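Local coordinates for protein catechol 2,3-dioxygenase (Rhodococcus sp., PDB 2WL9) that probably catalyses the iron-dependent extradiol cleavage of catechol rings by dioxygen, a step in the breakdown of aromatic hydrocarbons, at residues F163-L166 against G171-E174; E159-Y164 against V188-N193. All blocks are in the same frame, centred on the assembly; numbering follows the deposited sequence.

Contact 1: F163-L166 against G171-E174; sequences FYRL and GAVE
Arg165, near the C-terminal end of helix 157-167, reaches Gly171, near the start of strand 170-173, so the contact spans the alpha-to-beta turn of a beta-alpha-beta-beta-beta module of the vicinal oxygen chelate (glyoxalase) fold. The CA atoms of Arg165 and Gly171 lie 8.1 Å apart, and a single long side chain fills the interval. CG of Arg165 stands opposite the carbonyl carbon (chi1 -73°), and from there the chain runs extended to NE, carrying the guanidinium across to the strand. NH2 of Arg165 gives a hydrogen to Gly171 O at 3.0 Å, almost straight at 175°. The oxygen sits at the guanidinium edge, practically in its plane, while the donor is tilted somewhat out of the plane of the carbonyl. Beside this bond, water 1 accepts from NE of Arg165 at 2.9 Å and from the backbone N of Gly171 at 3.2 Å. The Arg165 head thus meets both the carbonyl and, through water, the amide of one glycine. CB of Ala172 comes up near the same guanidinium plane, 4.3 Å from NH2 of Arg165. The backbone of Ala172 bonds to Phe189, tying this strand to its neighbour 184-191. Pro72 of a second subunit packs on both Arg165 and Ala172, placing the contact beside a subunit interface. With one direct bond and one water-mediated link ending on the same residue, the turn of the flat guanidinium about the CD-NE bond is restrained, and the carbonyl and amide of Gly171 each gain a partner, with little surface buried.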
loop_
_atom_site.group_PDB
_atom_site.type_symbol
_atom_site.label_atom_id
_atom_site.label_comp_id
_atom_site.label_asym_id
_atom_site.label_seq_id
_atom_site.Cartn_x
_atom_site.Cartn_y
_atom_site.Cartn_z
ATOM N N PHE C 163 29.483 -28.177 11.871
ATOM C CA PHE C 163 28.367 -29.118 11.778
ATOM C C PHE C 163 27.074 -28.402 11.391
ATOM O O PHE C 163 26.420 -28.764 10.414
ATOM C CB PHE C 163 28.198 -29.872 13.104
ATOM C CG PHE C 163 26.949 -30.716 13.179
ATOM C CD1 PHE C 163 26.889 -31.948 12.535
ATOM C CD2 PHE C 163 25.844 -30.284 13.908
ATOM C CE1 PHE C 163 25.744 -32.734 12.605
ATOM C CE2 PHE C 163 24.685 -31.062 13.985
ATOM C CZ PHE C 163 24.638 -32.294 13.331
ATOM N N TYR C 164 26.713 -27.382 12.156
ATOM C CA TYR C 164 25.474 -26.662 11.898
ATOM C C TYR C 164 25.474 -25.881 10.582
ATOM O O TYR C 164 24.422 -25.726 9.976
ATOM C CB TYR C 164 25.059 -25.816 13.102
ATOM C CG TYR C 164 24.566 -26.682 14.237
ATOM C CD1 TYR C 164 23.341 -27.352 14.146
ATOM C CD2 TYR C 164 25.330 -26.856 15.387
ATOM C CE1 TYR C 164 22.891 -28.166 15.173
ATOM C CE2 TYR C 164 24.890 -27.670 16.427
ATOM C CZ TYR C 164 23.671 -28.318 16.312
ATOM O OH TYR C 164 23.222 -29.114 17.335
ATOM N N ARG C 165 26.645 -25.441 10.120
ATOM C CA ARG C 165 26.736 -24.823 8.792
ATOM C C ARG C 165 26.385 -25.827 7.702
ATOM O O ARG C 165 25.708 -25.482 6.737
ATOM C CB ARG C 165 28.109 -24.198 8.544
ATOM C CG ARG C 165 28.317 -22.923 9.328
ATOM C CD ARG C 165 29.444 -22.059 8.797
ATOM N NE ARG C 165 29.612 -20.883 9.652
ATOM C CZ ARG C 165 30.736 -20.547 10.273
ATOM N NH1 ARG C 165 31.834 -21.279 10.126
ATOM N NH2 ARG C 165 30.767 -19.464 11.043
ATOM N N LEU C 166 26.822 -27.073 7.877
ATOM C CA LEU C 166 26.503 -28.153 6.943
ATOM C C LEU C 166 24.989 -28.373 6.884
ATOM O O LEU C 166 24.431 -28.604 5.805
ATOM C CB LEU C 166 27.225 -29.448 7.346
ATOM C CG LEU C 166 27.163 -30.720 6.483
ATOM C CD1 LEU C 166 28.230 -31.687 6.945
ATOM C CD2 LEU C 166 25.816 -31.419 6.533
ATOM N N GLY C 171 25.626 -18.255 10.774
ATOM C CA GLY C 171 25.916 -17.380 11.899
ATOM C C GLY C 171 27.377 -17.377 12.289
ATOM O O GLY C 171 28.241 -17.825 11.526
ATOM N N ALA C 172 27.637 -16.854 13.483
ATOM C CA ALA C 172 28.989 -16.691 14.002
ATOM C C ALA C 172 28.889 -16.112 15.405
ATOM O O ALA C 172 27.799 -16.048 15.989
ATOM C CB ALA C 172 29.801 -15.765 13.100
ATOM N N VAL C 173 30.027 -15.685 15.938
ATOM C CA VAL C 173 30.082 -15.023 17.237
ATOM C C VAL C 173 29.266 -13.731 17.217
ATOM O O VAL C 173 29.376 -12.943 16.284
ATOM C CB VAL C 173 31.542 -14.709 17.614
ATOM C CG1 VAL C 173 31.599 -13.845 18.872
ATOM C CG2 VAL C 173 32.332 -16.002 17.796
ATOM N N GLU C 174 28.437 -13.516 18.236
ATOM C CA GLU C 174 27.670 -12.273 18.299
ATOM C C GLU C 174 27.975 -11.417 19.516
ATOM O O GLU C 174 27.598 -10.254 19.566
ATOM C CB GLU C 174 26.169 -12.541 18.171
ATOM C CG GLU C 174 25.758 -12.900 16.756
ATOM C CD GLU C 174 24.258 -12.920 16.553
ATOM O OE1 GLU C 174 23.518 -12.964 17.552
ATOM O OE2 GLU C 174 23.819 -12.909 15.389
HETATM O O HOH W 1 27.621 -19.088 8.432
#

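Contact 2: E159-Y164 against V188-N193; sequences EATRFY and VFMHCN
The Tyr164 ring has Phe163, its neighbour in the helix, on one face, with CD2 of Phe163 3.5 Å above the plane of the Tyr164 ring and over its centre. The phenol group leads away from strand 184-191 to bond Asp110 through OH, which leaves CB of Tyr164 to make the touch on the strand, 3.8 Å from SD of Met190. Met190 reaches out from the strand with an extended chain as far as SD, then bends at its last torsion (chi3 78°). That turn brings CE to 4.1 Å from CB of Tyr164, and likewise to 4.1 Å from the backbone O of Thr161, with CG2 of Thr161 at 4.2 Å from the same CE. Here helix 157-167 lies on the sheet of the vicinal oxygen chelate module: its segment 159-164 runs nearly parallel to strand 188-191, 6° apart in direction and 10.3 Å at the closest approach of the axes. The side chain of Met190 is about 12 Å from the bound iron and is not among its ligands, which are His149, His212, Tyr253 and Glu263. Two residues earlier in the strand, Val188 points toward the helix and sets both of its methyls against Thr161 OG1, CG1 being the nearer at 4.0 Å. The two side chains meet at a slant, and the hydroxyl, buried among apolar neighbours, has its polar partner one turn back in the helix, at Val157 O.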
loop_
_atom_site.group_PDB
_atom_site.type_symbol
_atom_site.label_atom_id
_atom_site.label_comp_id
_atom_site.label_asym_id
_atom_site.label_seq_id
_atom_site.Cartn_x
_atom_site.Cartn_y
_atom_site.Cartn_z
ATOM N N GLU C 159 33.807 -27.105 15.980
ATOM C CA GLU C 159 33.215 -28.294 15.356
ATOM C C GLU C 159 31.697 -28.164 15.263
ATOM O O GLU C 159 31.108 -28.489 14.233
ATOM C CB GLU C 159 33.587 -29.576 16.111
ATOM C CG GLU C 159 34.840 -30.262 15.582
ATOM C CD GLU C 159 35.248 -31.476 16.401
ATOM O OE1 GLU C 159 34.428 -31.983 17.202
ATOM O OE2 GLU C 159 36.403 -31.923 16.239
ATOM N N ALA C 160 31.085 -27.688 16.344
ATOM C CA ALA C 160 29.655 -27.389 16.380
ATOM C C ALA C 160 29.258 -26.385 15.290
ATOM O O ALA C 160 28.248 -26.570 14.607
ATOM C CB ALA C 160 29.263 -26.868 17.754
ATOM N N THR C 161 30.053 -25.333 15.116
ATOM C CA THR C 161 29.747 -24.344 14.080
ATOM C C THR C 161 29.799 -24.974 12.688
ATOM O O THR C 161 28.873 -24.789 11.898
ATOM C CB THR C 161 30.640 -23.084 14.163
ATOM O OG1 THR C 161 30.654 -22.597 15.506
ATOM C CG2 THR C 161 30.091 -21.990 13.263
ATOM N N ARG C 162 30.856 -25.736 12.407
ATOM C CA ARG C 162 31.001 -26.428 11.118
ATOM C C ARG C 162 29.854 -27.407 10.847
ATOM O O ARG C 162 29.324 -27.459 9.733
ATOM C CB ARG C 162 32.338 -27.175 11.031
ATOM C CG ARG C 162 33.571 -26.290 11.088
ATOM C CD ARG C 162 34.831 -27.108 10.862
ATOM N NE ARG C 162 36.029 -26.384 11.285
ATOM C CZ ARG C 162 36.708 -26.631 12.404
ATOM N NH1 ARG C 162 36.327 -27.595 13.234
ATOM N NH2 ARG C 162 37.786 -25.913 12.692
ATOM N N PHE C 163 29.483 -28.177 11.871
ATOM C CA PHE C 163 28.367 -29.118 11.778
ATOM C C PHE C 163 27.074 -28.402 11.391
ATOM O O PHE C 163 26.420 -28.764 10.414
ATOM C CB PHE C 163 28.198 -29.872 13.104
ATOM C CG PHE C 163 26.949 -30.716 13.179
ATOM C CD1 PHE C 163 26.889 -31.948 12.535
ATOM C CD2 PHE C 163 25.844 -30.284 13.908
ATOM C CE1 PHE C 163 25.744 -32.734 12.605
ATOM C CE2 PHE C 163 24.685 -31.062 13.985
ATOM C CZ PHE C 163 24.638 -32.294 13.331
ATOM N N TYR C 164 26.713 -27.382 12.156
ATOM C CA TYR C 164 25.474 -26.662 11.898
ATOM C C TYR C 164 25.474 -25.881 10.582
ATOM O O TYR C 164 24.422 -25.726 9.976
ATOM C CB TYR C 164 25.059 -25.816 13.102
ATOM C CG TYR C 164 24.566 -26.682 14.237
ATOM C CD1 TYR C 164 23.341 -27.352 14.146
ATOM C CD2 TYR C 164 25.330 -26.856 15.387
ATOM C CE1 TYR C 164 22.891 -28.166 15.173
ATOM C CE2 TYR C 164 24.890 -27.670 16.427
ATOM C CZ TYR C 164 23.671 -28.318 16.312
ATOM O OH TYR C 164 23.222 -29.114 17.335
ATOM N N VAL C 188 28.307 -18.245 20.008
ATOM C CA VAL C 188 27.935 -18.285 18.602
ATOM C C VAL C 188 26.425 -18.397 18.499
ATOM O O VAL C 188 25.808 -19.130 19.261
ATOM C CB VAL C 188 28.626 -19.477 17.874
ATOM C CG1 VAL C 188 28.122 -19.637 16.435
ATOM C CG2 VAL C 188 30.135 -19.284 17.883
ATOM N N PHE C 189 25.844 -17.642 17.572
ATOM C CA PHE C 189 24.401 -17.654 17.338
ATOM C C PHE C 189 24.148 -17.951 15.874
ATOM O O PHE C 189 24.835 -17.423 14.994
ATOM C CB PHE C 189 23.789 -16.298 17.697
ATOM C CG PHE C 189 23.875 -15.955 19.157
ATOM C CD1 PHE C 189 22.741 -15.997 19.956
ATOM C CD2 PHE C 189 25.084 -15.569 19.733
ATOM C CE1 PHE C 189 22.809 -15.683 21.311
ATOM C CE2 PHE C 189 25.161 -15.252 21.083
ATOM C CZ PHE C 189 24.020 -15.309 21.873
ATOM N N MET C 190 23.146 -18.786 15.614
ATOM C CA MET C 190 22.872 -19.235 14.261
ATOM C C MET C 190 21.385 -19.225 13.930
ATOM O O MET C 190 20.544 -19.479 14.789
ATOM C CB MET C 190 23.477 -20.621 14.026
ATOM C CG MET C 190 24.948 -20.695 14.407
ATOM S SD MET C 190 25.741 -22.209 13.907
ATOM C CE MET C 190 26.004 -21.905 12.157
ATOM N N HIS C 191 21.091 -18.933 12.665
ATOM C CA HIS C 191 19.725 -18.779 12.169
ATOM C C HIS C 191 19.529 -19.551 10.855
ATOM O O HIS C 191 20.490 -19.831 10.137
ATOM C CB HIS C 191 19.419 -17.292 11.956
ATOM C CG HIS C 191 20.545 -16.534 11.319
ATOM N ND1 HIS C 191 20.732 -16.486 9.955
ATOM C CD2 HIS C 191 21.558 -15.818 11.864
ATOM C CE1 HIS C 191 21.804 -15.758 9.686
ATOM N NE2 HIS C 191 22.320 -15.337 10.827
ATOM N N CYS C 192 18.283 -19.905 10.553
ATOM C CA CYS C 192 17.961 -20.599 9.303
ATOM C C CYS C 192 16.646 -20.084 8.706
ATOM O O CYS C 192 16.095 -20.673 7.774
ATOM C CB CYS C 192 17.902 -22.113 9.532
ATOM S SG CYS C 192 16.702 -22.638 10.770
ATOM N N ASN C 193 16.158 -18.979 9.266
ATOM C CA ASN C 193 14.923 -18.322 8.827
ATOM C C ASN C 193 14.856 -16.931 9.451
ATOM O O ASN C 193 15.864 -16.432 9.968
ATOM C CB ASN C 193 13.687 -19.153 9.205
ATOM C CG ASN C 193 13.606 -19.442 10.689
ATOM O OD1 ASN C 193 13.738 -18.540 11.519
ATOM N ND2 ASN C 193 13.389 -20.705 11.033
#

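Overall arrangement
Both contacts hold helix 157-167 against the same sheet, on adjacent antiparallel strands, and their centres lie only about 3 Å apart. Contact 2 is the core one: all four touching residues are buried, methyls, a thioether, a methylene and one hydroxyl pack together, and no other chain touches it. Contact 1 sits farther from the chain's centre, at the strand 170-173 side, partly buried near a second subunit, and works by one direct hydrogen bond and a bridging water. The two meet where Arg165 CG packs on Met190 CE at 3.8 Å, so the aliphatic stem of one contact's arginine extends the apolar layer of the other.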